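Local coordinates for protein cytochrome P450 RhF (Acinetobacter radioresistens, PDB 6RO8) that probably acts as a heme-dependent monooxygenase, this chain being the heme domain of a longer protein that also carries reductase modules, at residues V36-Q39 against A45-E48; P54-E59 against I65-E70; L180-D185 against E229-N234. One frame throughout, in Å; residues are numbered along the deposited sequence.

Interaction 1. Residues V36-Q39 against A45-E48; sequences VPYQ and ALKE
Ala45 sets its methyl against the backbone of helix 36-40, and this is the centre of the contact. Its CB lies 3.6 Å from Tyr38 N and 3.7 Å from Pro37 C, so it meets the peptide link between these two residues. The proline ring flanks the same methyl, with Pro37 CB 4.0 Å from Ala45 CB. Tyr38 CB is farther from Ala45 CB, at 4.5 Å.

The second apolar touch joins Tyr38 and Leu46. Tyr38 CG stands anti to the backbone N (chi1 -167°), which brings the end of the ring nearer Leu46. Leu46 CD1 then comes up at the ring edge, close to its plane, 4.2 Å from Tyr38 CE1.

Two short helical segments at the N-terminal edge of the P450 heme domain, joined through helix 42-45, pack lightly here. The short helix 42-45 turns the chain back, and Leu46 is the N-cap residue of helix 47-52. The side chain of Tyr38 is about 12 Å from the heme.

Polar bonding across the two segments is absent. The polar end of Tyr38 is held from outside: its OH is hydrogen-bonded to Thr418 O. Leu46 also touches Phe31 and Val344, and Tyr38 touches Met33 and Ala319.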
ATOM      1  N   VAL A  36     -11.079  14.661 -10.143  1.00 82.89           N
ATOM      2  CA  VAL A  36      -9.736  15.167 -10.392  1.00 73.81           C
ATOM      3  C   VAL A  36      -8.987  15.602  -9.121  1.00 76.91           C
ATOM      4  O   VAL A  36      -7.814  15.283  -9.005  1.00 67.78           O
ATOM      5  CB  VAL A  36      -9.796  16.337 -11.435  1.00 71.09           C
ATOM      6  CG1 VAL A  36      -8.426  16.988 -11.568  1.00 72.33           C
ATOM      7  CG2 VAL A  36     -10.295  15.823 -12.775  1.00 61.91           C
ATOM      8  N   PRO A  37      -9.626  16.342  -8.204  1.00 78.18           N
ATOM      9  CA  PRO A  37      -8.820  16.850  -7.062  1.00 66.06           C
ATOM     10  C   PRO A  37      -8.194  15.754  -6.232  1.00 66.76           C
ATOM     11  O   PRO A  37      -6.975  15.793  -6.017  1.00 64.97           O
ATOM     12  CB  PRO A  37      -9.832  17.679  -6.261  1.00 58.76           C
ATOM     13  CG  PRO A  37     -10.927  17.972  -7.237  1.00 61.24           C
ATOM     14  CD  PRO A  37     -11.013  16.797  -8.134  1.00 66.06           C
ATOM     15  N   TYR A  38      -8.980  14.774  -5.767  1.00 65.36           N
ATOM     16  CA  TYR A  38      -8.402  13.648  -5.033  1.00 77.08           C
ATOM     17  C   TYR A  38      -7.273  13.004  -5.823  1.00 81.10           C
ATOM     18  O   TYR A  38      -6.161  12.831  -5.314  1.00115.45           O
ATOM     19  CB  TYR A  38      -9.482  12.614  -4.708  1.00 68.17           C
ATOM     20  CG  TYR A  38      -9.044  11.566  -3.692  1.00 71.60           C
ATOM     21  CD1 TYR A  38      -9.025  11.860  -2.321  1.00 69.08           C
ATOM     22  CD2 TYR A  38      -8.627  10.288  -4.099  1.00 63.08           C
ATOM     23  CE1 TYR A  38      -8.640  10.917  -1.391  1.00 59.53           C
ATOM     24  CE2 TYR A  38      -8.213   9.342  -3.167  1.00 58.47           C
ATOM     25  CZ  TYR A  38      -8.237   9.662  -1.820  1.00 64.47           C
ATOM     26  OH  TYR A  38      -7.853   8.725  -0.900  1.00 63.33           O
ATOM     27  N   GLN A  39      -7.544  12.656  -7.079  1.00 73.74           N
ATOM     28  CA  GLN A  39      -6.570  11.998  -7.939  1.00 66.67           C
ATOM     29  C   GLN A  39      -5.339  12.859  -8.212  1.00 70.51           C
ATOM     30  O   GLN A  39      -4.262  12.312  -8.458  1.00 80.34           O
ATOM     31  CB  GLN A  39      -7.238  11.590  -9.250  1.00 57.48           C
ATOM     32  CG  GLN A  39      -8.185  10.420  -9.101  1.00 64.13           C
ATOM     33  CD  GLN A  39      -7.484   9.173  -8.537  1.00 71.10           C
ATOM     34  OE1 GLN A  39      -6.454   8.714  -9.068  1.00 74.44           O
ATOM     35  NE2 GLN A  39      -8.037   8.630  -7.456  1.00 58.13           N
ATOM     36  N   ALA A  45      -6.956  17.737  -1.527  1.00 69.06           N
ATOM     37  CA  ALA A  45      -8.390  17.708  -1.769  1.00 68.67           C
ATOM     38  C   ALA A  45      -9.191  17.717  -0.473  1.00 65.93           C
ATOM     39  O   ALA A  45     -10.352  18.133  -0.475  1.00 69.26           O
ATOM     40  CB  ALA A  45      -8.740  16.482  -2.619  1.00 47.70           C
ATOM     41  N   LEU A  46      -8.598  17.282   0.636  1.00 65.68           N
ATOM     42  CA  LEU A  46      -9.299  17.219   1.912  1.00 65.42           C
ATOM     43  C   LEU A  46      -8.890  18.353   2.845  1.00 63.96           C
ATOM     44  O   LEU A  46      -9.284  18.370   4.016  1.00 67.33           O
ATOM     45  CB  LEU A  46      -9.075  15.849   2.560  1.00 63.95           C
ATOM     46  CG  LEU A  46      -9.818  14.800   1.706  1.00 64.59           C
ATOM     47  CD1 LEU A  46      -9.324  13.364   1.895  1.00 56.93           C
ATOM     48  CD2 LEU A  46     -11.349  14.909   1.891  1.00 60.97           C
ATOM     49  N   LYS A  47      -8.130  19.318   2.333  1.00 59.08           N
ATOM     50  CA  LYS A  47      -7.606  20.376   3.186  1.00 66.71           C
ATOM     51  C   LYS A  47      -8.726  21.210   3.822  1.00 71.39           C
ATOM     52  O   LYS A  47      -8.734  21.417   5.043  1.00 70.64           O
ATOM     53  CB  LYS A  47      -6.645  21.251   2.386  1.00 66.32           C
ATOM     54  CG  LYS A  47      -5.810  22.139   3.280  1.00 65.42           C
ATOM     55  CD  LYS A  47      -4.550  22.578   2.583  1.00 76.92           C
ATOM     56  CE  LYS A  47      -3.589  23.189   3.566  1.00 81.70           C
ATOM     57  NZ  LYS A  47      -2.465  23.837   2.844  1.00 92.68           N
ATOM     58  N   GLU A  48      -9.676  21.708   3.016  1.00 74.05           N
ATOM     59  CA  GLU A  48     -10.800  22.451   3.591  1.00 77.36           C
ATOM     60  C   GLU A  48     -11.514  21.622   4.647  1.00 76.39           C
ATOM     61  O   GLU A  48     -11.968  22.151   5.672  1.00 75.65           O
ATOM     62  CB  GLU A  48     -11.814  22.849   2.514  1.00 92.20           C
ATOM     63  CG  GLU A  48     -11.304  23.534   1.262  1.00104.49           C
ATOM     64  CD  GLU A  48     -12.316  23.422   0.110  1.00115.95           C
ATOM     65  OE1 GLU A  48     -12.473  22.313  -0.468  1.00112.30           O
ATOM     66  OE2 GLU A  48     -12.980  24.436  -0.199  1.00118.82           O
TER

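Interaction 2. Residues P54-E59 against I65-E70; sequences PIFFSE and IVTRYE
Pro54 O is gripped twice by Thr67, through the side chain and through the backbone. Thr67 OG1 donates to Pro54 O at 2.7 Å, in the carbonyl plane and on a lone pair. Thr67 N reaches the same oxygen, Pro54 O, at 3.1 Å, with a bent N-H...O angle of 139°. Thr67 OG1 sits between its own backbone N and carbonyl carbon (chi1 68°), and this places the hydroxyl beside its own amide, facing Pro54.

Phe56 and Ile65 form a hydrogen-bonded antiparallel pair. Ile65 N donates to Phe56 O at 2.7 Å and is nearly straight, at 172°. In return Phe56 N donates to Ile65 O at 3.1 Å. Ile65 O also receives a CH...O contact from Ile55 CA. Ile55 and Val66 are the neighbouring non-hydrogen-bonded pair, touching through Ile55 CG1 and Val66 CG1. The backbone of Val66 is hydrogen-bonded to Phe342 and Val344, joining the hairpin to the next strand, 340-343.

On the face of Phe56 and Ile65, Ile65 CB lies over the ring near its rim, 3.5 Å from Phe56 CZ, as a CH-pi contact. Phe49 stacks with the same Phe56 ring. Pro54 and Arg68 run side by side. Pro54 CG lies over the centre of the guanidinium face, 3.4 Å from Arg68 CZ. The polar ends turn to outside partners: Arg68 NH2 bonds to Arg50 O, and Ser58 OG to Phe31 O.

The arrangement is a beta hairpin, strands 55-58 and 63-66. It forms one edge, with 55-58 outermost, of the mixed sheet that is a regular feature of the cytochrome P450 fold.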
ATOM      1  N   PRO A  54     -14.209  17.898   9.490  1.00 85.75           N
ATOM      2  CA  PRO A  54     -13.168  16.849   9.493  1.00 83.24           C
ATOM      3  C   PRO A  54     -13.687  15.453   9.234  1.00 77.25           C
ATOM      4  O   PRO A  54     -12.972  14.632   8.648  1.00 76.37           O
ATOM      5  CB  PRO A  54     -12.562  16.967  10.898  1.00 79.45           C
ATOM      6  CG  PRO A  54     -12.977  18.309  11.383  1.00 81.39           C
ATOM      7  CD  PRO A  54     -14.309  18.583  10.785  1.00 79.03           C
ATOM      8  N   ILE A  55     -14.898  15.155   9.671  1.00 73.15           N
ATOM      9  CA  ILE A  55     -15.538  13.876   9.416  1.00 67.93           C
ATOM     10  C   ILE A  55     -16.855  14.152   8.716  1.00 75.43           C
ATOM     11  O   ILE A  55     -17.672  14.939   9.205  1.00 86.29           O
ATOM     12  CB  ILE A  55     -15.772  13.079  10.709  1.00 67.57           C
ATOM     13  CG1 ILE A  55     -14.428  12.780  11.392  1.00 65.18           C
ATOM     14  CG2 ILE A  55     -16.567  11.824  10.394  1.00 71.81           C
ATOM     15  CD1 ILE A  55     -14.529  12.416  12.857  1.00 60.63           C
ATOM     16  N   PHE A  56     -17.054  13.529   7.563  1.00 72.07           N
ATOM     17  CA  PHE A  56     -18.283  13.750   6.824  1.00 73.42           C
ATOM     18  C   PHE A  56     -18.613  12.479   6.066  1.00 68.58           C
ATOM     19  O   PHE A  56     -17.749  11.633   5.832  1.00 71.95           O
ATOM     20  CB  PHE A  56     -18.149  14.957   5.889  1.00 74.95           C
ATOM     21  CG  PHE A  56     -17.116  14.772   4.815  1.00 81.62           C
ATOM     22  CD1 PHE A  56     -15.790  15.132   5.040  1.00 68.59           C
ATOM     23  CD2 PHE A  56     -17.473  14.238   3.574  1.00 81.40           C
ATOM     24  CE1 PHE A  56     -14.838  14.962   4.061  1.00 67.17           C
ATOM     25  CE2 PHE A  56     -16.521  14.065   2.587  1.00 80.14           C
ATOM     26  CZ  PHE A  56     -15.196  14.438   2.834  1.00 73.56           C
ATOM     27  N   PHE A  57     -19.881  12.336   5.707  1.00 71.52           N
ATOM     28  CA  PHE A  57     -20.328  11.184   4.940  1.00 76.82           C
ATOM     29  C   PHE A  57     -20.441  11.549   3.464  1.00 79.16           C
ATOM     30  O   PHE A  57     -21.118  12.521   3.106  1.00 81.06           O
ATOM     31  CB  PHE A  57     -21.665  10.645   5.448  1.00 76.21           C
ATOM     32  CG  PHE A  57     -22.069   9.385   4.768  1.00 77.69           C
ATOM     33  CD1 PHE A  57     -21.466   8.185   5.114  1.00 74.53           C
ATOM     34  CD2 PHE A  57     -23.012   9.397   3.738  1.00 73.87           C
ATOM     35  CE1 PHE A  57     -21.801   7.008   4.470  1.00 76.55           C
ATOM     36  CE2 PHE A  57     -23.360   8.209   3.086  1.00 74.82           C
ATOM     37  CZ  PHE A  57     -22.749   7.020   3.453  1.00 77.25           C
ATOM     38  N   SER A  58     -19.786  10.770   2.612  1.00 69.52           N
ATOM     39  CA  SER A  58     -19.888  10.956   1.173  1.00 71.00           C
ATOM     40  C   SER A  58     -20.935   9.982   0.632  1.00 84.83           C
ATOM     41  O   SER A  58     -20.774   8.756   0.722  1.00 84.76           O
ATOM     42  CB  SER A  58     -18.534  10.756   0.494  1.00 69.50           C
ATOM     43  OG  SER A  58     -18.673  10.700  -0.925  1.00 76.87           O
ATOM     44  N   GLU A  59     -22.021  10.530   0.095  1.00 92.47           N
ATOM     45  CA  GLU A  59     -22.979   9.710  -0.627  1.00 88.45           C
ATOM     46  C   GLU A  59     -22.429   9.258  -1.964  1.00 90.00           C
ATOM     47  O   GLU A  59     -22.853   8.218  -2.484  1.00 91.07           O
ATOM     48  CB  GLU A  59     -24.270  10.485  -0.825  1.00 84.35           C
ATOM     49  CG  GLU A  59     -24.908  10.859   0.483  1.00103.04           C
ATOM     50  CD  GLU A  59     -26.071  11.791   0.308  1.00114.54           C
ATOM     51  OE1 GLU A  59     -26.453  12.441   1.303  1.00119.33           O
ATOM     52  OE2 GLU A  59     -26.595  11.877  -0.823  1.00120.20           O
ATOM     53  N   ILE A  65     -15.888   9.762   5.569  1.00 69.53           N
ATOM     54  CA  ILE A  65     -14.538  10.226   5.280  1.00 69.80           C
ATOM     55  C   ILE A  65     -13.949  10.833   6.553  1.00 73.76           C
ATOM     56  O   ILE A  65     -14.570  11.688   7.196  1.00 84.02           O
ATOM     57  CB  ILE A  65     -14.513  11.227   4.109  1.00 68.16           C
ATOM     58  CG1 ILE A  65     -15.328  10.708   2.918  1.00 66.36           C
ATOM     59  CG2 ILE A  65     -13.062  11.546   3.725  1.00 58.88           C
ATOM     60  CD1 ILE A  65     -14.621   9.762   1.999  1.00 65.50           C
ATOM     61  N   VAL A  66     -12.756  10.381   6.918  1.00 72.04           N
ATOM     62  CA  VAL A  66     -12.087  10.788   8.150  1.00 70.50           C
ATOM     63  C   VAL A  66     -10.761  11.420   7.743  1.00 68.47           C
ATOM     64  O   VAL A  66      -9.904  10.749   7.156  1.00 68.03           O
ATOM     65  CB  VAL A  66     -11.894   9.590   9.083  1.00 64.16           C
ATOM     66  CG1 VAL A  66     -11.305  10.012  10.382  1.00 56.91           C
ATOM     67  CG2 VAL A  66     -13.234   8.900   9.296  1.00 61.50           C
ATOM     68  N   THR A  67     -10.602  12.717   8.026  1.00 71.07           N
ATOM     69  CA  THR A  67      -9.538  13.525   7.442  1.00 67.44           C
ATOM     70  C   THR A  67      -8.439  13.927   8.411  1.00 69.04           C
ATOM     71  O   THR A  67      -7.348  14.272   7.952  1.00 67.00           O
ATOM     72  CB  THR A  67     -10.114  14.804   6.818  1.00 68.22           C
ATOM     73  OG1 THR A  67     -10.612  15.658   7.854  1.00 69.24           O
ATOM     74  CG2 THR A  67     -11.233  14.474   5.806  1.00 68.70           C
ATOM     75  N   ARG A  68      -8.675  13.870   9.722  1.00 77.36           N
ATOM     76  CA  ARG A  68      -7.748  14.402  10.714  1.00 75.13           C
ATOM     77  C   ARG A  68      -6.882  13.324  11.351  1.00 71.78           C
ATOM     78  O   ARG A  68      -7.282  12.163  11.462  1.00 74.39           O
ATOM     79  CB  ARG A  68      -8.509  15.134  11.812  1.00 83.27           C
ATOM     80  CG  ARG A  68      -8.952  16.507  11.384  1.00 88.16           C
ATOM     81  CD  ARG A  68      -9.452  17.287  12.552  1.00 81.90           C
ATOM     82  NE  ARG A  68      -9.687  18.658  12.149  1.00 89.26           N
ATOM     83  CZ  ARG A  68     -10.263  19.565  12.920  1.00 83.73           C
ATOM     84  NH1 ARG A  68     -10.666  19.226  14.134  1.00 78.09           N
ATOM     85  NH2 ARG A  68     -10.450  20.799  12.471  1.00 78.90           N
ATOM     86  N   TYR A  69      -5.705  13.749  11.831  1.00 70.61           N
ATOM     87  CA  TYR A  69      -4.723  12.809  12.367  1.00 69.95           C
ATOM     88  C   TYR A  69      -5.250  12.089  13.608  1.00 71.86           C
ATOM     89  O   TYR A  69      -5.174  10.859  13.704  1.00 75.93           O
ATOM     90  CB  TYR A  69      -3.407  13.533  12.670  1.00 64.04           C
ATOM     91  CG  TYR A  69      -2.344  12.615  13.253  1.00 66.84           C
ATOM     92  CD1 TYR A  69      -1.464  11.923  12.430  1.00 68.10           C
ATOM     93  CD2 TYR A  69      -2.246  12.414  14.625  1.00 67.32           C
ATOM     94  CE1 TYR A  69      -0.522  11.081  12.952  1.00 69.74           C
ATOM     95  CE2 TYR A  69      -1.305  11.563  15.155  1.00 71.86           C
ATOM     96  CZ  TYR A  69      -0.439  10.910  14.317  1.00 70.85           C
ATOM     97  OH  TYR A  69       0.508  10.060  14.850  1.00 79.44           O
ATOM     98  N   GLU A  70      -5.794  12.834  14.574  1.00 67.66           N
ATOM     99  CA  GLU A  70      -6.241  12.191  15.806  1.00 70.55           C
ATOM    100  C   GLU A  70      -7.417  11.243  15.561  1.00 72.41           C
ATOM    101  O   GLU A  70      -7.459  10.149  16.134  1.00 72.44           O
ATOM    102  CB  GLU A  70      -6.601  13.239  16.854  1.00 77.43           C
ATOM    103  CG  GLU A  70      -5.411  13.911  17.530  1.00 93.37           C
ATOM    104  CD  GLU A  70      -4.421  12.930  18.169  1.00107.93           C
ATOM    105  OE1 GLU A  70      -4.819  11.800  18.535  1.00111.70           O
ATOM    106  OE2 GLU A  70      -3.233  13.298  18.315  1.00110.21           O
TER

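Interaction 3. Residues L180-D185 against E229-N234; sequences LGVPED and EKMKNN
This is a small, buried packing contact made by a methionine sulfur, between a loop and the end of a long helix. Met231 lies near the C-terminal end of helix 207-233. It reaches across to Gly181 and Val182, in the loop that joins helix 170-179 to helix 187-202. The backbones stay well apart, with Gly181 CA 7.7 Å from Met231 CA, so the methionine side chain bridges the gap. The surface buried between the two segments is 104 Å², and more than half of it belongs to Met231.

The sulfur does the touching. Met231 SD lies 3.5 Å from Gly181 O and 4.0 Å from Val182 CG2. Its approach to Gly181 O is a packing contact, as no hydrogen bond links the two segments. The carbonyl carbon is also near, with Gly181 C 4.0 Å from Met231 SD. Met231 CG is slightly farther from the carbonyl oxygen, 4.1 Å from Gly181 O.

Met231 CG stands anti to the carbonyl carbon and SD anti to CA (chi2 180°), which extends the sulfur toward the loop. Val182 meets the sulfur with one branch, CG2, and the two side chains approach at a slant.

Other parts of the fold complete the packing. Met231 also touches Met241, Tyr242 and Ile245 of helix 240-250, and Val182 rests on Leu177 of helix 170-179.

In the usual P450 naming, helices 170-179 and 187-202 are probably E and F, and helix 207-233 is probably G. The contact thus packs the E-F loop on the C-terminal end of helix G, at the periphery of the helical part of the cytochrome P450 fold.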
ATOM      1  N   LEU A 180       8.738 -14.436   0.422  1.00 79.39           N
ATOM      2  CA  LEU A 180       7.815 -15.556   0.436  1.00 79.86           C
ATOM      3  C   LEU A 180       8.541 -16.778  -0.106  1.00 91.60           C
ATOM      4  O   LEU A 180       9.688 -16.710  -0.543  1.00112.86           O
ATOM      5  CB  LEU A 180       6.573 -15.220  -0.385  1.00 84.29           C
ATOM      6  CG  LEU A 180       5.941 -13.867  -0.007  1.00 77.31           C
ATOM      7  CD1 LEU A 180       4.955 -13.364  -1.055  1.00 74.04           C
ATOM      8  CD2 LEU A 180       5.251 -13.964   1.337  1.00 74.75           C
ATOM      9  N   GLY A 181       7.913 -17.921  -0.062  1.00 84.90           N
ATOM     10  CA  GLY A 181       8.707 -18.996  -0.638  1.00 98.11           C
ATOM     11  C   GLY A 181       8.367 -19.289  -2.089  1.00 98.23           C
ATOM     12  O   GLY A 181       8.312 -20.458  -2.491  1.00 98.62           O
ATOM     13  N   VAL A 182       8.131 -18.248  -2.878  1.00 89.48           N
ATOM     14  CA  VAL A 182       7.352 -18.347  -4.111  1.00 91.61           C
ATOM     15  C   VAL A 182       8.297 -18.273  -5.304  1.00 95.81           C
ATOM     16  O   VAL A 182       9.009 -17.272  -5.460  1.00 87.76           O
ATOM     17  CB  VAL A 182       6.281 -17.250  -4.191  1.00 90.74           C
ATOM     18  CG1 VAL A 182       5.610 -17.264  -5.551  1.00 81.73           C
ATOM     19  CG2 VAL A 182       5.252 -17.432  -3.074  1.00 95.75           C
ATOM     20  N   PRO A 183       8.307 -19.278  -6.184  1.00 98.16           N
ATOM     21  CA  PRO A 183       9.269 -19.294  -7.298  1.00 98.72           C
ATOM     22  C   PRO A 183       8.921 -18.253  -8.351  1.00104.98           C
ATOM     23  O   PRO A 183       7.786 -18.183  -8.828  1.00109.20           O
ATOM     24  CB  PRO A 183       9.141 -20.715  -7.866  1.00 92.65           C
ATOM     25  CG  PRO A 183       8.280 -21.469  -6.910  1.00 96.47           C
ATOM     26  CD  PRO A 183       7.440 -20.465  -6.189  1.00 96.87           C
ATOM     27  N   GLU A 184       9.911 -17.442  -8.709  1.00114.06           N
ATOM     28  CA  GLU A 184       9.743 -16.488  -9.792  1.00120.90           C
ATOM     29  C   GLU A 184       9.299 -17.211 -11.050  1.00119.35           C
ATOM     30  O   GLU A 184       9.775 -18.303 -11.353  1.00126.30           O
ATOM     31  CB  GLU A 184      11.059 -15.752 -10.051  1.00135.60           C
ATOM     32  CG  GLU A 184      11.891 -15.491  -8.797  1.00142.38           C
ATOM     33  CD  GLU A 184      13.277 -14.958  -9.109  1.00151.18           C
ATOM     34  OE1 GLU A 184      13.926 -15.470 -10.057  1.00154.10           O
ATOM     35  OE2 GLU A 184      13.713 -14.021  -8.404  1.00152.49           O
ATOM     36  N   ASP A 185       8.359 -16.617 -11.769  1.00118.77           N
ATOM     37  CA  ASP A 185       8.231 -16.936 -13.184  1.00127.78           C
ATOM     38  C   ASP A 185       7.828 -15.670 -13.917  1.00123.17           C
ATOM     39  O   ASP A 185       8.411 -14.612 -13.662  1.00127.76           O
ATOM     40  CB  ASP A 185       7.249 -18.084 -13.443  1.00133.84           C
ATOM     41  CG  ASP A 185       5.939 -17.924 -12.724  1.00124.09           C
ATOM     42  OD1 ASP A 185       5.837 -17.035 -11.857  1.00123.38           O
ATOM     43  OD2 ASP A 185       5.016 -18.707 -13.030  1.00121.95           O
ATOM     44  N   GLU A 229      -0.206 -25.312  -3.705  1.00115.63           N
ATOM     45  CA  GLU A 229      -0.241 -26.765  -3.750  1.00117.52           C
ATOM     46  C   GLU A 229       1.156 -27.333  -3.903  1.00113.65           C
ATOM     47  O   GLU A 229       1.511 -28.305  -3.228  1.00121.78           O
ATOM     48  CB  GLU A 229      -1.148 -27.231  -4.890  1.00129.47           C
ATOM     49  CG  GLU A 229      -1.708 -28.637  -4.714  1.00143.18           C
ATOM     50  CD  GLU A 229      -2.236 -28.899  -3.308  1.00152.41           C
ATOM     51  OE1 GLU A 229      -2.858 -27.981  -2.721  1.00152.85           O
ATOM     52  OE2 GLU A 229      -2.032 -30.023  -2.792  1.00155.12           O
ATOM     53  N   LYS A 230       1.964 -26.734  -4.780  1.00107.78           N
ATOM     54  CA  LYS A 230       3.340 -27.189  -4.951  1.00107.84           C
ATOM     55  C   LYS A 230       4.168 -26.937  -3.700  1.00109.67           C
ATOM     56  O   LYS A 230       4.953 -27.797  -3.279  1.00117.24           O
ATOM     57  CB  LYS A 230       3.975 -26.501  -6.158  1.00110.02           C
ATOM     58  CG  LYS A 230       3.139 -26.574  -7.421  1.00117.71           C
ATOM     59  CD  LYS A 230       3.981 -26.369  -8.673  1.00124.47           C
ATOM     60  CE  LYS A 230       3.140 -25.854  -9.831  1.00125.28           C
ATOM     61  NZ  LYS A 230       3.942 -25.558 -11.049  1.00130.37           N
ATOM     62  N   MET A 231       4.023 -25.758  -3.100  1.00109.81           N
ATOM     63  CA  MET A 231       4.763 -25.478  -1.877  1.00112.23           C
ATOM     64  C   MET A 231       4.340 -26.427  -0.762  1.00107.48           C
ATOM     65  O   MET A 231       5.187 -26.926  -0.004  1.00 95.92           O
ATOM     66  CB  MET A 231       4.569 -24.015  -1.473  1.00 97.42           C
ATOM     67  CG  MET A 231       5.120 -23.037  -2.507  1.00101.74           C
ATOM     68  SD  MET A 231       4.910 -21.295  -2.078  1.00109.04           S
ATOM     69  CE  MET A 231       4.281 -21.489  -0.421  1.00113.70           C
ATOM     70  N   LYS A 232       3.032 -26.703  -0.665  1.00 97.67           N
ATOM     71  CA  LYS A 232       2.538 -27.684   0.294  1.00102.55           C
ATOM     72  C   LYS A 232       3.308 -28.990   0.172  1.00110.79           C
ATOM     73  O   LYS A 232       3.558 -29.675   1.172  1.00106.03           O
ATOM     74  CB  LYS A 232       1.041 -27.929   0.071  1.00101.96           C
ATOM     75  CG  LYS A 232       0.129 -27.295   1.105  1.00102.49           C
ATOM     76  CD  LYS A 232      -1.284 -27.151   0.548  1.00107.30           C
ATOM     77  CE  LYS A 232      -2.317 -26.884   1.642  1.00104.74           C
ATOM     78  NZ  LYS A 232      -3.607 -26.379   1.102  1.00 97.53           N
ATOM     79  N   ASN A 233       3.710 -29.335  -1.049  1.00109.77           N
ATOM     80  CA  ASN A 233       4.378 -30.590  -1.334  1.00116.80           C
ATOM     81  C   ASN A 233       5.880 -30.527  -1.147  1.00119.10           C
ATOM     82  O   ASN A 233       6.530 -31.574  -1.166  1.00130.16           O
ATOM     83  CB  ASN A 233       4.056 -31.033  -2.761  1.00123.04           C
ATOM     84  CG  ASN A 233       2.779 -31.817  -2.836  1.00130.09           C
ATOM     85  OD1 ASN A 233       2.353 -32.428  -1.854  1.00135.26           O
ATOM     86  ND2 ASN A 233       2.136 -31.784  -3.999  1.00131.90           N
ATOM     87  N   ASN A 234       6.447 -29.340  -0.966  1.00121.40           N
ATOM     88  CA  ASN A 234       7.873 -29.205  -0.688  1.00127.30           C
ATOM     89  C   ASN A 234       8.089 -28.611   0.701  1.00127.04           C
ATOM     90  O   ASN A 234       8.343 -27.402   0.831  1.00126.61           O
ATOM     91  CB  ASN A 234       8.583 -28.358  -1.737  1.00132.93           C
ATOM     92  CG  ASN A 234      10.094 -28.403  -1.581  1.00149.39           C
ATOM     93  OD1 ASN A 234      10.620 -28.642  -0.502  1.00160.62           O
ATOM     94  ND2 ASN A 234      10.801 -28.235  -2.691  1.00155.90           N
TER

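From the N terminus, interaction 1 comes first and closes a short loop across helix 42-45, from helix 36-40 to the start of helix 47-52. That helix leads directly into strand 55-58, where interaction 2 begins and closes the hairpin with strand 63-66. These two contacts touch: Leu46 CD2 packs against Thr67, Phe56 and Ile65, so the helical turn and the hairpin share one apolar layer. Interaction 3 closes a much longer, mainly helical loop between residues 180-185 and 229-234. It lies on the opposite side of the chain's centre, about 42 Å from either of the others between centres. The three follow in series; none nests or crosses.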